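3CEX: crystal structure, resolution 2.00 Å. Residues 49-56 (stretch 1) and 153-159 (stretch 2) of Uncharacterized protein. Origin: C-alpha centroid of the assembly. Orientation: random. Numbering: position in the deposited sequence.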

# COMPACT_ATOMS: atom_id res chain seq x y z
N TRP A 49 -10.24 -9.86 5.46
CA TRP A 49 -10.92 -9.76 6.75
C TRP A 49 -10.17 -8.78 7.66
O TRP A 49 -10.77 -7.89 8.29
N HIS A 50 -8.84 -8.92 7.71
CA HIS A 50 -8.05 -8.06 8.58
C HIS A 50 -8.13 -6.60 8.19
O HIS A 50 -8.23 -5.76 9.05
N THR A 51 -8.07 -6.31 6.89
CA THR A 51 -8.19 -4.94 6.40
C THR A 51 -9.56 -4.36 6.77
O THR A 51 -9.63 -3.25 7.27
N ALA A 52 -10.64 -5.10 6.51
CA ALA A 52 -11.99 -4.65 6.88
C ALA A 52 -12.06 -4.47 8.39
O ALA A 52 -12.61 -3.47 8.87
N ARG A 53 -11.50 -5.40 9.14
CA ARG A 53 -11.56 -5.37 10.60
C ARG A 53 -10.79 -4.18 11.18
O ARG A 53 -11.26 -3.53 12.13
N GLU A 54 -9.63 -3.86 10.61
CA GLU A 54 -8.82 -2.79 11.15
C GLU A 54 -9.40 -1.39 10.83
O GLU A 54 -9.31 -0.50 11.67
N LEU A 55 -9.90 -1.19 9.61
CA LEU A 55 -10.67 0.03 9.28
C LEU A 55 -11.87 0.21 10.22
O LEU A 55 -12.10 1.29 10.79
N ASP A 56 -12.67 -0.84 10.32
CA ASP A 56 -13.81 -0.87 11.23
C ASP A 56 -13.39 -0.47 12.66
O ASP A 56 -13.82 0.56 13.18
N ASP A 153 -2.65 3.52 5.09
CA ASP A 153 -1.39 2.77 4.81
C ASP A 153 -1.56 1.24 4.94
O ASP A 153 -1.11 0.47 4.09
N ASP A 154 -2.20 0.83 6.02
CA ASP A 154 -2.46 -0.56 6.33
C ASP A 154 -3.29 -1.22 5.24
O ASP A 154 -2.94 -2.30 4.79
N ALA A 155 -4.40 -0.57 4.85
CA ALA A 155 -5.27 -1.13 3.83
C ALA A 155 -4.52 -1.26 2.51
O ALA A 155 -4.57 -2.34 1.88
N VAL A 156 -3.82 -0.20 2.09
CA VAL A 156 -3.17 -0.24 0.77
C VAL A 156 -2.06 -1.28 0.78
O VAL A 156 -1.94 -2.09 -0.13
N MSE A 157 -1.24 -1.26 1.81
CA MSE A 157 -0.13 -2.19 1.87
C MSE A 157 -0.60 -3.67 1.91
O MSE A 157 0.01 -4.54 1.27
N HIS A 158 -1.65 -3.96 2.66
CA HIS A 158 -2.24 -5.31 2.64
C HIS A 158 -2.81 -5.74 1.29
O HIS A 158 -2.75 -6.92 0.96
N SER A 159 -3.31 -4.79 0.52
CA SER A 159 -3.84 -5.10 -0.84
C SER A 159 -2.69 -5.56 -1.75
O SER A 159 -2.85 -6.50 -2.53

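The most distinctive feature of this contact is a cluster of two histidines and an aspartate, in which the edge of the H50 ring is directed at the face of H158 while the same ring reaches the carboxylate of D154. The ring centroids of H50 and H158 lie 4.7 Å apart with their planes at 72°, an offset edge-to-face pair, and H50 NE2 approaches H158 CE1 to 3.4 Å. H50 adopts the t rotamer (chi1 163°), as does D154 (chi1 173°); both CA-to-CB bonds point toward the opposing helix. D154 OD1 lies near the plane of the H50 ring, where it accepts a weak hydrogen bond from H50 NE2, long at 3.3 Å but close to linear at 163°. H158, in the m rotamer with its CA-to-CB bond also toward the other helix, donates a second weak hydrogen bond within its own helix, from H158 ND1 to D154 O (2.8 Å, 127°), so that D154 engages one histidine through its side chain and the other through its backbone.

The two helices run antiparallel, at 176°, with their axes 9.6 Å apart at closest approach. T51 and A155 mark the register, their CA atoms separated by 5.4 Å. Although both CA-to-CB bonds point sideways, the small side chains meet directly, with T51 CG2 3.5 Å from A155 CB. The m rotamer of T51 also places T51 OG1 3.4 Å from H158 CB, a packing contact; the hydroxyl finds its hydrogen bond just outside the stretches. L55 (m, t) starts sideways as well, but its end comes nearer, and L55 CD1 makes a looser apolar contact with A155 CB at 4.4 Å. E54 points toward the partner helix yet contributes chiefly its aliphatic base, E54 CB lying 4.2 Å from D154 OD2.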

# COMPACT_ATOMS: atom_id res chain seq x y z
CB TRP A 49 -10.97 -11.13 7.41
CG TRP A 49 -11.32 -11.06 8.85
CD1 TRP A 49 -12.58 -10.94 9.37
CD2 TRP A 49 -10.42 -11.09 9.97
NE1 TRP A 49 -12.50 -10.90 10.72
CE2 TRP A 49 -11.20 -10.99 11.11
CE3 TRP A 49 -9.02 -11.19 10.10
CZ2 TRP A 49 -10.64 -11.02 12.40
CZ3 TRP A 49 -8.48 -11.20 11.34
CH2 TRP A 49 -9.28 -11.11 12.49
CB HIS A 50 -6.58 -8.46 8.62
CG HIS A 50 -5.69 -7.38 9.17
ND1 HIS A 50 -5.51 -7.18 10.52
CD2 HIS A 50 -4.98 -6.41 8.55
CE1 HIS A 50 -4.70 -6.15 10.71
NE2 HIS A 50 -4.37 -5.66 9.53
CB THR A 51 -7.91 -4.87 4.90
OG1 THR A 51 -6.55 -5.31 4.70
CG2 THR A 51 -8.10 -3.41 4.32
CB ALA A 52 -13.04 -5.63 6.40
CB ARG A 53 -11.06 -6.72 11.15
CG ARG A 53 -11.25 -6.99 12.60
CD ARG A 53 -12.64 -7.43 12.96
NE ARG A 53 -12.56 -8.11 14.26
CZ ARG A 53 -12.79 -7.56 15.45
NH1 ARG A 53 -13.18 -6.30 15.57
NH2 ARG A 53 -12.66 -8.30 16.55
CB GLU A 54 -7.38 -2.93 10.64
CG GLU A 54 -6.44 -1.93 11.22
CD GLU A 54 -5.99 -2.23 12.64
OE1 GLU A 54 -6.68 -2.97 13.39
OE2 GLU A 54 -4.93 -1.72 13.02
CB LEU A 55 -11.15 -0.00 7.82
CG LEU A 55 -10.07 0.04 6.71
CD1 LEU A 55 -10.66 -0.19 5.31
CD2 LEU A 55 -9.30 1.38 6.77
CB ASP A 56 -14.43 -2.29 11.21
CG ASP A 56 -15.71 -2.41 12.02
OD1 ASP A 56 -16.33 -1.38 12.38
OD2 ASP A 56 -16.12 -3.58 12.27
CB ASP A 153 -0.27 3.31 5.72
CG ASP A 153 0.99 2.45 5.72
OD1 ASP A 153 1.61 2.36 4.64
OD2 ASP A 153 1.37 1.89 6.80
CB ASP A 154 -3.23 -0.68 7.66
CG ASP A 154 -3.69 -2.12 7.97
OD1 ASP A 154 -2.97 -2.77 8.74
OD2 ASP A 154 -4.76 -2.59 7.43
CB ALA A 155 -6.57 -0.31 3.64
CB VAL A 156 -2.68 1.14 0.32
CG1 VAL A 156 -1.94 1.08 -1.02
CG2 VAL A 156 -3.88 2.11 0.19
CB MSE A 157 0.71 -1.81 3.10
CG MSE A 157 1.65 -2.79 3.46
SE MSE A 157 1.06 -4.14 4.80
CE MSE A 157 2.81 -4.00 5.58
CB HIS A 158 -3.28 -5.52 3.78
CG HIS A 158 -2.62 -5.69 5.11
ND1 HIS A 158 -2.71 -4.74 6.11
CD2 HIS A 158 -1.74 -6.62 5.56
CE1 HIS A 158 -1.98 -5.13 7.15
NE2 HIS A 158 -1.37 -6.26 6.84
CB SER A 159 -4.64 -3.90 -1.39
OG SER A 159 -3.81 -2.83 -1.82